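GH3 beta-N-acetylglucosaminidase (Paenibacillaceae, PDB 6K5J) catalyses, as a family 3 glycoside hydrolase, the hydrolytic release of beta-linked N-acetylglucosamine from the non-reducing ends of sugar chains, probably including chitin oligosaccharides. Local coordinates at residues G95-P100 against A118-S123; H440-S445 against I468-A473; E240-T245 against A285-E290; E218-G223 against G257-D262. All coordinates share one frame; numbering follows the deposited sequence.

In the fold
Interactions 1, 3 and 4 all lie in the N-terminal, TIM-barrel-related domain of family 3, whereas interaction 2 joins two helices beside the six-stranded sheet formed by the later part of the chain. Interactions 3 and 4 are the nearest pair, centres about 20 Å and nearest atoms about 11 Å apart, with segments that alternate along the chain. Interaction 1 is about 27 Å from interaction 4 and about 34 Å from interaction 3, centre to centre. Interaction 2 is remote, its centre about 37 Å from that of interaction 1 and about 50 Å from that of interaction 3. Against the NAG in the structure, the T245 side chain of interaction 3 is about 9 Å away and that of I121 in interaction 1 about 13 Å.

Interaction 1 (G95-P100 against A118-S123); sequences GVTVVP and AHIIGS
V99 sets its CG2 methyl against two consecutive isoleucines of the helix, and these three buried side chains form the tight part of the contact. V99 CG2 lies 3.7 Å from I120 CG2 and 3.8 Å from I121 CG1. With V99 CG1 trans to the backbone N (chi1 164°), the two methyls divide the work: CG2 meets both isoleucines, while CG1 rests on the far end of I121, 3.8 Å from its CD1. I121 gets there through its longer branch, but I120 uses the short CG2 branch, which serves a second neighbour as well. T97 comes to that same methyl at about a right angle, its CB 3.8 Å from I120 CG2.

The packing is looser beyond T97. T97 CG2 only grazes I120 CG2 at 4.1 Å, and the hydroxyl is bound to E124, one turn farther along the helix. V98 turns its side chain away from the helix and is partly exposed. On the helix, H119 and S123 are partly exposed too and make no contact with 95-100; there S123 OG donates to H119 O (2.9 Å), arriving from the opposite face of the carbonyl plane to S123 N. No hydrogen bond crosses between the segments, so they are joined by apolar contact alone.

The loop 95-100 runs from strand 79-81 toward helix 102-108 and lies along helix 111-127. That helix has A118 and I121 against F172 of helix 158-174, while I120 and P100 both touch V365 of helix 359-372.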
loop_
_atom_site.group_PDB
_atom_site.type_symbol
_atom_site.label_atom_id
_atom_site.label_comp_id
_atom_site.label_asym_id
_atom_site.label_seq_id
_atom_site.Cartn_x
_atom_site.Cartn_y
_atom_site.Cartn_z
ATOM N N GLY A 95 0.692 18.410 -1.137
ATOM C CA GLY A 95 -0.272 19.068 -0.278
ATOM C C GLY A 95 -0.829 18.232 0.851
ATOM O O GLY A 95 -1.772 18.675 1.518
ATOM N N VAL A 96 -0.298 17.031 1.078
ATOM C CA VAL A 96 -0.718 16.183 2.184
ATOM C C VAL A 96 0.528 15.689 2.906
ATOM O O VAL A 96 1.646 15.773 2.393
ATOM C CB VAL A 96 -1.592 14.989 1.730
ATOM C CG1 VAL A 96 -2.797 15.494 0.941
ATOM C CG2 VAL A 96 -0.778 14.015 0.889
ATOM N N THR A 97 0.319 15.194 4.125
ATOM C CA THR A 97 1.409 14.647 4.922
ATOM C C THR A 97 1.861 13.322 4.332
ATOM O O THR A 97 1.036 12.441 4.077
ATOM C CB THR A 97 0.948 14.427 6.363
ATOM O OG1 THR A 97 0.368 15.631 6.869
ATOM C CG2 THR A 97 2.107 14.014 7.262
ATOM N N VAL A 98 3.169 13.158 4.154
ATOM C CA VAL A 98 3.725 11.863 3.780
ATOM C C VAL A 98 3.940 11.095 5.080
ATOM O O VAL A 98 4.768 11.471 5.911
ATOM C CB VAL A 98 5.020 12.010 2.971
ATOM C CG1 VAL A 98 5.581 10.633 2.604
ATOM C CG2 VAL A 98 4.748 12.803 1.710
ATOM N N VAL A 99 3.159 10.041 5.276
ATOM C CA VAL A 99 3.092 9.322 6.539
ATOM C C VAL A 99 3.980 8.084 6.417
ATOM O O VAL A 99 4.026 7.482 5.338
ATOM C CB VAL A 99 1.624 8.980 6.846
ATOM C CG1 VAL A 99 1.499 7.937 7.901
ATOM C CG2 VAL A 99 0.859 10.268 7.224
ATOM N N PRO A 100 4.689 7.669 7.470
ATOM C CA PRO A 100 5.466 6.421 7.396
ATOM C C PRO A 100 4.589 5.224 7.066
ATOM O O PRO A 100 3.420 5.154 7.454
ATOM C CB PRO A 100 6.059 6.287 8.800
ATOM C CG PRO A 100 6.104 7.672 9.319
ATOM C CD PRO A 100 4.884 8.350 8.759
ATOM N N ALA A 118 -2.345 6.442 10.749
ATOM C CA ALA A 118 -3.566 6.184 9.997
ATOM C C ALA A 118 -4.570 7.308 10.175
ATOM O O ALA A 118 -5.316 7.642 9.243
ATOM C CB ALA A 118 -4.176 4.849 10.431
ATOM N N HIS A 119 -4.617 7.903 11.370
ATOM C CA HIS A 119 -5.574 8.985 11.593
ATOM C C HIS A 119 -5.205 10.230 10.790
ATOM O O HIS A 119 -6.087 10.945 10.306
ATOM C CB HIS A 119 -5.673 9.315 13.081
ATOM C CG HIS A 119 -6.805 10.240 13.408
ATOM N ND1 HIS A 119 -8.120 9.827 13.412
ATOM C CD2 HIS A 119 -6.823 11.552 13.739
ATOM C CE1 HIS A 119 -8.900 10.845 13.740
ATOM N NE2 HIS A 119 -8.138 11.904 13.939
ATOM N N ILE A 120 -3.913 10.511 10.635
ATOM C CA ILE A 120 -3.512 11.609 9.758
ATOM C C ILE A 120 -3.933 11.317 8.323
ATOM O O ILE A 120 -4.544 12.161 7.654
ATOM C CB ILE A 120 -1.999 11.860 9.847
ATOM C CG1 ILE A 120 -1.633 12.524 11.175
ATOM C CG2 ILE A 120 -1.551 12.733 8.679
ATOM C CD1 ILE A 120 -0.120 12.551 11.411
ATOM N N ILE A 121 -3.596 10.123 7.820
ATOM C CA ILE A 121 -4.008 9.763 6.460
ATOM C C ILE A 121 -5.517 9.910 6.306
ATOM O O ILE A 121 -6.010 10.495 5.333
ATOM C CB ILE A 121 -3.567 8.329 6.110
ATOM C CG1 ILE A 121 -2.046 8.245 5.910
ATOM C CG2 ILE A 121 -4.295 7.853 4.829
ATOM C CD1 ILE A 121 -1.511 6.784 5.859
ATOM N N GLY A 122 -6.271 9.349 7.253
ATOM C CA GLY A 122 -7.719 9.333 7.116
ATOM C C GLY A 122 -8.338 10.713 7.240
ATOM O O GLY A 122 -9.313 11.030 6.553
ATOM N N SER A 123 -7.790 11.545 8.128
ATOM C CA SER A 123 -8.287 12.910 8.278
ATOM C C SER A 123 -8.101 13.688 6.993
ATOM O O SER A 123 -8.992 14.429 6.562
ATOM C CB SER A 123 -7.542 13.623 9.411
ATOM O OG SER A 123 -7.996 13.152 10.660
#

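Interaction 2 (H440-S445 against I468-A473); sequences HIQELS and IEALAA
Helices 440-445 and 468-472 run nearly parallel; the axes of these short segments approach to 10.7 Å at a signed angle of -18°, and the CA atoms of Q442 and L471 mark the closest approach of the backbones. L471 reaches across the gap and splits its two methyls between two partners one helical turn apart. L471 CD1 meets I441 CG2 at 4.0 Å, the side chains crossing at about a right angle; L471 CD2 lies 3.5 Å from S445 OG and 3.6 Å from S445 CB. On the more exposed side, Q442 bends at chi2 (-132°) and brings its amide over A470, with Q442 NE2 3.8 Å from the A470 CB methyl.

S445 carries OG between its own backbone N and carbonyl carbon (chi1 70°), which turns the hydroxyl back to the preceding turn. There S445 OG donates to Q442 O at 2.6 Å from above the carbonyl plane, and it also bonds to K474 NZ. Were S445 an alanine, K474 would probably lose one of its oxygen partners and a small gap would open beside L471 CD2.

Beneath the pair, S445 rests on V451 and L471 on V453 and L479. The helices link strand 424-430 to 450-455 and 450-455 to 478-483, so this is the side-by-side helix packing of successive beta-alpha-beta crossovers on the parallel part of a mixed, Rossmann-like alpha/beta sheet.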
loop_
_atom_site.group_PDB
_atom_site.type_symbol
_atom_site.label_atom_id
_atom_site.label_comp_id
_atom_site.label_asym_id
_atom_site.label_seq_id
_atom_site.Cartn_x
_atom_site.Cartn_y
_atom_site.Cartn_z
ATOM N N HIS A 440 30.689 6.022 -12.854
ATOM C CA HIS A 440 30.786 7.335 -12.227
ATOM C C HIS A 440 30.879 7.219 -10.708
ATOM O O HIS A 440 31.654 7.943 -10.073
ATOM C CB HIS A 440 29.589 8.197 -12.622
ATOM C CG HIS A 440 29.742 9.642 -12.257
ATOM N ND1 HIS A 440 28.671 10.451 -11.944
ATOM C CD2 HIS A 440 30.845 10.422 -12.152
ATOM C CE1 HIS A 440 29.105 11.668 -11.665
ATOM N NE2 HIS A 440 30.421 11.676 -11.785
ATOM N N ILE A 441 30.100 6.314 -10.105
ATOM C CA ILE A 441 30.137 6.159 -8.652
ATOM C C ILE A 441 31.486 5.598 -8.211
ATOM O O ILE A 441 32.087 6.075 -7.243
ATOM C CB ILE A 441 28.980 5.267 -8.164
ATOM C CG1 ILE A 441 27.624 5.925 -8.440
ATOM C CG2 ILE A 441 29.149 4.972 -6.666
ATOM C CD1 ILE A 441 27.544 7.395 -8.042
ATOM N N GLN A 442 31.979 4.575 -8.912
ATOM C CA GLN A 442 33.269 4.001 -8.546
ATOM C C GLN A 442 34.375 5.043 -8.634
ATOM O O GLN A 442 35.284 5.068 -7.797
ATOM C CB GLN A 442 33.586 2.796 -9.434
ATOM C CG GLN A 442 32.553 1.680 -9.330
ATOM C CD GLN A 442 33.169 0.314 -9.140
ATOM O OE1 GLN A 442 34.164 0.163 -8.433
ATOM N NE2 GLN A 442 32.573 -0.699 -9.767
ATOM N N GLU A 443 34.293 5.934 -9.621
ATOM C CA GLU A 443 35.299 6.978 -9.766
ATOM C C GLU A 443 35.224 7.983 -8.623
ATOM O O GLU A 443 36.245 8.327 -8.016
ATOM C CB GLU A 443 35.128 7.684 -11.110
ATOM C CG GLU A 443 36.277 8.617 -11.472
ATOM C CD GLU A 443 35.822 9.834 -12.254
ATOM O OE1 GLU A 443 35.475 10.857 -11.626
ATOM O OE2 GLU A 443 35.814 9.766 -13.501
ATOM N N LEU A 444 34.021 8.477 -8.318
ATOM C CA LEU A 444 33.889 9.460 -7.247
ATOM C C LEU A 444 34.283 8.874 -5.896
ATOM O O LEU A 444 34.751 9.605 -5.015
ATOM C CB LEU A 444 32.459 9.998 -7.203
ATOM C CG LEU A 444 32.102 11.009 -8.291
ATOM C CD1 LEU A 444 30.588 11.157 -8.418
ATOM C CD2 LEU A 444 32.758 12.351 -8.001
ATOM N N SER A 445 34.110 7.563 -5.711
ATOM C CA SER A 445 34.517 6.930 -4.463
ATOM C C SER A 445 36.030 6.912 -4.301
ATOM O O SER A 445 36.520 6.772 -3.175
ATOM C CB SER A 445 33.968 5.505 -4.376
ATOM O OG SER A 445 34.603 4.641 -5.303
ATOM N N ILE A 468 27.339 -1.984 -4.951
ATOM C CA ILE A 468 27.538 -1.875 -3.509
ATOM C C ILE A 468 28.649 -2.811 -3.048
ATOM O O ILE A 468 29.535 -2.422 -2.274
ATOM C CB ILE A 468 26.224 -2.162 -2.759
ATOM C CG1 ILE A 468 25.187 -1.088 -3.071
ATOM C CG2 ILE A 468 26.503 -2.244 -1.276
ATOM C CD1 ILE A 468 23.766 -1.454 -2.605
ATOM N N GLU A 469 28.601 -4.070 -3.491
ATOM C CA GLU A 469 29.641 -5.023 -3.117
ATOM C C GLU A 469 31.015 -4.581 -3.611
ATOM O O GLU A 469 32.024 -4.819 -2.936
ATOM C CB GLU A 469 29.295 -6.417 -3.654
ATOM C CG GLU A 469 28.293 -7.187 -2.782
ATOM C CD GLU A 469 28.905 -7.720 -1.499
ATOM O OE1 GLU A 469 29.736 -8.656 -1.577
ATOM O OE2 GLU A 469 28.566 -7.209 -0.406
ATOM N N ALA A 470 31.072 -3.920 -4.768
ATOM C CA ALA A 470 32.344 -3.401 -5.267
ATOM C C ALA A 470 32.884 -2.311 -4.350
ATOM O O ALA A 470 34.068 -2.317 -3.981
ATOM C CB ALA A 470 32.170 -2.871 -6.693
ATOM N N LEU A 471 32.021 -1.368 -3.963
ATOM C CA LEU A 471 32.433 -0.313 -3.047
ATOM C C LEU A 471 32.851 -0.892 -1.706
ATOM O O LEU A 471 33.770 -0.377 -1.056
ATOM C CB LEU A 471 31.300 0.697 -2.859
ATOM C CG LEU A 471 30.868 1.493 -4.083
ATOM C CD1 LEU A 471 29.590 2.285 -3.798
ATOM C CD2 LEU A 471 31.994 2.440 -4.489
ATOM N N ALA A 472 32.181 -1.960 -1.272
ATOM C CA ALA A 472 32.496 -2.580 0.006
ATOM C C ALA A 472 33.867 -3.232 -0.002
ATOM O O ALA A 472 34.459 -3.413 1.068
ATOM C CB ALA A 472 31.428 -3.621 0.374
ATOM N N ALA A 473 34.379 -3.586 -1.178
ATOM C CA ALA A 473 35.685 -4.219 -1.303
ATOM C C ALA A 473 36.829 -3.220 -1.445
ATOM O O ALA A 473 37.995 -3.630 -1.414
ATOM C CB ALA A 473 35.689 -5.177 -2.498
#

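Interaction 3 (E240-T245 against A285-E290); sequences EKLPAT and AVQAVE
T245 OG1 is gripped by T229 OG1 and H231 ND1, which ties a short 3-10 segment to the end of strand 226-229 while the same residue leans on A288 of the neighbouring helix. The setting is a beta-alpha loop of the TIM-barrel-related domain: 240-245 lies between strand 226-229 and helix 249-258, and it packs against helix 281-291, which follows the next strand, 264-266. The side chain of T245 is about 9 Å from the NAG in the structure.

The contact is small and has two separate places. At the outer one, L242 puts its CD2 methyl against the terminal amide of Q287, the side chains crossing at about a right angle. Q287 can offer that amide because its chain is stretched beyond CG (chi2 174°). Just before L242, K241 is the centre of an inverse gamma turn, closed by a weak bond of 2.8 Å from L242 N to E240 O, and its carbonyl is held by Y279 OH.

At the inner place the backbone of the loop comes down on the helix. The small side chain of A288 is consistent with this close approach, the CA atoms of T245 and A288 being 5.9 Å apart. A288 also packs on I296 of barrel strand 296-298. T245 O is buried here with no hydrogen-bonding partner in the model; its neighbours across the contact are carbons, A288 CA at 3.7 Å and A288 CB at 3.9 Å.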
loop_
_atom_site.group_PDB
_atom_site.type_symbol
_atom_site.label_atom_id
_atom_site.label_comp_id
_atom_site.label_asym_id
_atom_site.label_seq_id
_atom_site.Cartn_x
_atom_site.Cartn_y
_atom_site.Cartn_z
ATOM N N GLU A 240 -10.213 -26.739 -5.264
ATOM C CA GLU A 240 -10.206 -26.404 -6.681
ATOM C C GLU A 240 -9.180 -25.316 -6.972
ATOM O O GLU A 240 -8.736 -24.589 -6.078
ATOM C CB GLU A 240 -11.591 -25.950 -7.142
ATOM C CG GLU A 240 -12.677 -26.987 -6.931
ATOM C CD GLU A 240 -12.317 -28.319 -7.557
ATOM O OE1 GLU A 240 -11.770 -28.314 -8.682
ATOM O OE2 GLU A 240 -12.563 -29.367 -6.920
ATOM N N LYS A 241 -8.802 -25.208 -8.249
ATOM C CA LYS A 241 -7.861 -24.180 -8.698
ATOM C C LYS A 241 -8.604 -22.850 -8.842
ATOM O O LYS A 241 -8.820 -22.315 -9.935
ATOM C CB LYS A 241 -7.183 -24.596 -9.995
ATOM C CG LYS A 241 -5.841 -23.917 -10.222
ATOM C CD LYS A 241 -5.319 -24.128 -11.637
ATOM C CE LYS A 241 -3.880 -24.640 -11.612
ATOM N NZ LYS A 241 -3.476 -25.237 -12.920
ATOM N N LEU A 242 -9.017 -22.322 -7.692
ATOM C CA LEU A 242 -9.700 -21.031 -7.607
ATOM C C LEU A 242 -8.954 -20.170 -6.598
ATOM O O LEU A 242 -8.775 -20.595 -5.439
ATOM C CB LEU A 242 -11.161 -21.193 -7.179
ATOM C CG LEU A 242 -12.112 -21.929 -8.123
ATOM C CD1 LEU A 242 -13.422 -22.249 -7.401
ATOM C CD2 LEU A 242 -12.360 -21.094 -9.362
ATOM N N PRO A 243 -8.511 -18.972 -6.964
ATOM C CA PRO A 243 -7.929 -18.075 -5.956
ATOM C C PRO A 243 -8.988 -17.678 -4.936
ATOM O O PRO A 243 -10.192 -17.826 -5.165
ATOM C CB PRO A 243 -7.452 -16.873 -6.778
ATOM C CG PRO A 243 -8.334 -16.868 -7.978
ATOM C CD PRO A 243 -8.672 -18.313 -8.274
ATOM N N ALA A 244 -8.522 -17.176 -3.788
ATOM C CA ALA A 244 -9.438 -16.809 -2.710
ATOM C C ALA A 244 -10.554 -15.899 -3.209
ATOM O O ALA A 244 -11.707 -16.034 -2.792
ATOM C CB ALA A 244 -8.669 -16.129 -1.575
ATOM N N THR A 245 -10.225 -14.969 -4.113
ATOM C CA THR A 245 -11.212 -14.052 -4.676
ATOM C C THR A 245 -12.397 -14.776 -5.303
ATOM O O THR A 245 -13.517 -14.259 -5.283
ATOM C CB THR A 245 -10.540 -13.170 -5.732
ATOM O OG1 THR A 245 -9.461 -12.458 -5.120
ATOM C CG2 THR A 245 -11.528 -12.170 -6.341
ATOM N N ALA A 285 -15.980 -11.501 -12.362
ATOM C CA ALA A 285 -16.951 -10.724 -11.596
ATOM C C ALA A 285 -18.083 -11.611 -11.091
ATOM O O ALA A 285 -18.434 -11.581 -9.905
ATOM C CB ALA A 285 -17.510 -9.592 -12.456
ATOM N N VAL A 286 -18.675 -12.397 -11.991
ATOM C CA VAL A 286 -19.765 -13.298 -11.618
ATOM C C VAL A 286 -19.289 -14.293 -10.571
ATOM O O VAL A 286 -19.956 -14.526 -9.557
ATOM C CB VAL A 286 -20.316 -14.013 -12.868
ATOM C CG1 VAL A 286 -21.356 -15.067 -12.478
ATOM C CG2 VAL A 286 -20.900 -13.001 -13.834
ATOM N N GLN A 287 -18.120 -14.891 -10.796
ATOM C CA GLN A 287 -17.635 -15.906 -9.871
ATOM C C GLN A 287 -17.271 -15.314 -8.516
ATOM O O GLN A 287 -17.414 -15.990 -7.488
ATOM C CB GLN A 287 -16.440 -16.633 -10.474
ATOM C CG GLN A 287 -16.838 -17.765 -11.401
ATOM C CD GLN A 287 -15.652 -18.370 -12.107
ATOM O OE1 GLN A 287 -15.473 -18.194 -13.313
ATOM N NE2 GLN A 287 -14.829 -19.087 -11.360
ATOM N N ALA A 288 -16.809 -14.059 -8.492
ATOM C CA ALA A 288 -16.517 -13.401 -7.219
ATOM C C ALA A 288 -17.781 -13.195 -6.390
ATOM O O ALA A 288 -17.780 -13.425 -5.173
ATOM C CB ALA A 288 -15.822 -12.063 -7.474
ATOM N N VAL A 289 -18.865 -12.745 -7.015
ATOM C CA VAL A 289 -20.115 -12.604 -6.272
ATOM C C VAL A 289 -20.591 -13.969 -5.792
ATOM O O VAL A 289 -20.992 -14.134 -4.635
ATOM C CB VAL A 289 -21.185 -11.902 -7.131
ATOM C CG1 VAL A 289 -22.548 -12.001 -6.448
ATOM C CG2 VAL A 289 -20.797 -10.432 -7.375
ATOM N N GLU A 290 -20.511 -14.982 -6.661
ATOM C CA GLU A 290 -20.929 -16.323 -6.255
ATOM C C GLU A 290 -20.101 -16.826 -5.080
ATOM O O GLU A 290 -20.619 -17.520 -4.198
ATOM C CB GLU A 290 -20.822 -17.282 -7.438
ATOM C CG GLU A 290 -21.879 -17.041 -8.512
ATOM C CD GLU A 290 -21.772 -18.046 -9.651
ATOM O OE1 GLU A 290 -20.674 -18.148 -10.240
ATOM O OE2 GLU A 290 -22.770 -18.744 -9.940
#

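Interaction 4 (E218-G223 against G257-D262); sequences EAIARG and GELGYD
L259 is the first residue of 257-262 to meet I220, and it does so twice. L259 CD2 stands 4.1 Å from I220 CD1, the two side chains crossing at about a right angle, and L259 O lies 3.8 Å from I220 CG2. G260 follows with a positive phi of 68°, a conformation that favours glycine, and a weak bond joins G260 N to G257 O. Y261 then comes up beside the same isoleucine. Y261 holds its ring trans to the backbone N (chi1 -172°), which brings CD1 within 3.8 Å of I220 CG1 and 3.9 Å of I220 CG2; the hydroxyl at the far end bonds to V224 O, which anchors that end of the ring.

I220 reaches out from helix 213-222 with CG1, CG2 and CD1 all in contact, and L255 of helix 249-258 also touches it. With only the methyl of an alanine at I220, a gap is likely to open between L259 and Y261, and the tyrosine ring would lose its apolar neighbour on helix 213-222. On helix 213-222 too, R222 NH1 donates to E218 O at 3.1 Å, close to the guanidinium plane, and pairs with the E218 carboxylate. No hydrogen bond crosses between the segments, so the joint between the end of helix 213-222 and the turn after helix 249-258 probably depends on apolar contact and partial exclusion of water.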
loop_
_atom_site.group_PDB
_atom_site.type_symbol
_atom_site.label_atom_id
_atom_site.label_comp_id
_atom_site.label_asym_id
_atom_site.label_seq_id
_atom_site.Cartn_x
_atom_site.Cartn_y
_atom_site.Cartn_z
ATOM N N GLU A 218 -8.465 -10.535 14.405
ATOM C CA GLU A 218 -8.453 -9.457 15.382
ATOM C C GLU A 218 -9.142 -8.213 14.842
ATOM O O GLU A 218 -9.838 -7.518 15.587
ATOM C CB GLU A 218 -7.015 -9.134 15.799
ATOM C CG GLU A 218 -6.288 -10.299 16.446
ATOM C CD GLU A 218 -6.889 -10.658 17.797
ATOM O OE1 GLU A 218 -7.531 -9.772 18.409
ATOM O OE2 GLU A 218 -6.726 -11.818 18.243
ATOM N N ALA A 219 -8.936 -7.899 13.557
ATOM C CA ALA A 219 -9.600 -6.746 12.946
ATOM C C ALA A 219 -11.107 -6.949 12.887
ATOM O O ALA A 219 -11.888 -6.042 13.204
ATOM C CB ALA A 219 -9.046 -6.502 11.537
ATOM N N ILE A 220 -11.531 -8.138 12.466
ATOM C CA ILE A 220 -12.958 -8.446 12.379
ATOM C C ILE A 220 -13.606 -8.348 13.751
ATOM O O ILE A 220 -14.689 -7.759 13.903
ATOM C CB ILE A 220 -13.148 -9.839 11.749
ATOM C CG1 ILE A 220 -12.778 -9.798 10.266
ATOM C CG2 ILE A 220 -14.592 -10.337 11.917
ATOM C CD1 ILE A 220 -12.512 -11.175 9.659
ATOM N N ALA A 221 -12.936 -8.890 14.779
ATOM C CA ALA A 221 -13.478 -8.837 16.137
ATOM C C ALA A 221 -13.709 -7.402 16.600
ATOM O O ALA A 221 -14.703 -7.114 17.280
ATOM C CB ALA A 221 -12.539 -9.563 17.107
ATOM N N ARG A 222 -12.808 -6.485 16.247
ATOM C CA ARG A 222 -12.922 -5.114 16.724
ATOM C C ARG A 222 -13.809 -4.243 15.849
ATOM O O ARG A 222 -14.179 -3.144 16.273
ATOM C CB ARG A 222 -11.534 -4.479 16.853
ATOM C CG ARG A 222 -10.773 -5.001 18.062
ATOM C CD ARG A 222 -9.276 -4.801 17.916
ATOM N NE ARG A 222 -8.557 -5.314 19.084
ATOM C CZ ARG A 222 -8.302 -6.602 19.307
ATOM N NH1 ARG A 222 -8.698 -7.527 18.440
ATOM N NH2 ARG A 222 -7.642 -6.968 20.401
ATOM N N GLY A 223 -14.163 -4.703 14.655
ATOM C CA GLY A 223 -15.015 -3.925 13.780
ATOM C C GLY A 223 -14.245 -3.306 12.634
ATOM O O GLY A 223 -13.548 -2.305 12.832
ATOM N N GLY A 257 -18.372 -17.549 7.201
ATOM C CA GLY A 257 -18.840 -18.612 8.068
ATOM C C GLY A 257 -17.999 -18.758 9.316
ATOM O O GLY A 257 -18.452 -18.412 10.410
ATOM N N GLU A 258 -16.770 -19.258 9.159
ATOM C CA GLU A 258 -15.922 -19.513 10.318
ATOM C C GLU A 258 -15.630 -18.233 11.088
ATOM O O GLU A 258 -15.639 -18.234 12.323
ATOM C CB GLU A 258 -14.615 -20.177 9.890
ATOM C CG GLU A 258 -14.767 -21.573 9.286
ATOM C CD GLU A 258 -13.437 -22.294 9.163
ATOM O OE1 GLU A 258 -12.625 -22.214 10.103
ATOM O OE2 GLU A 258 -13.191 -22.943 8.128
ATOM N N LEU A 259 -15.346 -17.136 10.380
ATOM C CA LEU A 259 -14.959 -15.886 11.016
ATOM C C LEU A 259 -16.136 -14.951 11.256
ATOM O O LEU A 259 -15.961 -13.913 11.906
ATOM C CB LEU A 259 -13.880 -15.176 10.171
ATOM C CG LEU A 259 -12.422 -15.645 10.302
ATOM C CD1 LEU A 259 -12.246 -17.152 10.413
ATOM C CD2 LEU A 259 -11.558 -15.111 9.160
ATOM N N GLY A 260 -17.323 -15.289 10.755
ATOM C CA GLY A 260 -18.514 -14.507 11.048
ATOM C C GLY A 260 -18.555 -13.115 10.449
ATOM O O GLY A 260 -19.293 -12.257 10.938
ATOM N N TYR A 261 -17.782 -12.851 9.407
ATOM C CA TYR A 261 -17.712 -11.498 8.875
ATOM C C TYR A 261 -18.924 -11.206 7.995
ATOM O O TYR A 261 -19.128 -11.867 6.976
ATOM C CB TYR A 261 -16.428 -11.299 8.080
ATOM C CG TYR A 261 -16.243 -9.858 7.692
ATOM C CD1 TYR A 261 -16.148 -8.876 8.667
ATOM C CD2 TYR A 261 -16.217 -9.470 6.355
ATOM C CE1 TYR A 261 -15.982 -7.535 8.325
ATOM C CE2 TYR A 261 -16.055 -8.138 6.000
ATOM C CZ TYR A 261 -15.937 -7.179 6.989
ATOM O OH TYR A 261 -15.779 -5.858 6.648
ATOM N N ASP A 262 -19.721 -10.207 8.380
ATOM C CA ASP A 262 -20.881 -9.799 7.600
ATOM C C ASP A 262 -20.703 -8.411 6.993
ATOM O O ASP A 262 -21.678 -7.810 6.532
ATOM C CB ASP A 262 -22.154 -9.859 8.459
ATOM C CG ASP A 262 -23.444 -9.762 7.626
ATOM O OD1 ASP A 262 -23.506 -10.330 6.508
ATOM O OD2 ASP A 262 -24.399 -9.103 8.095
#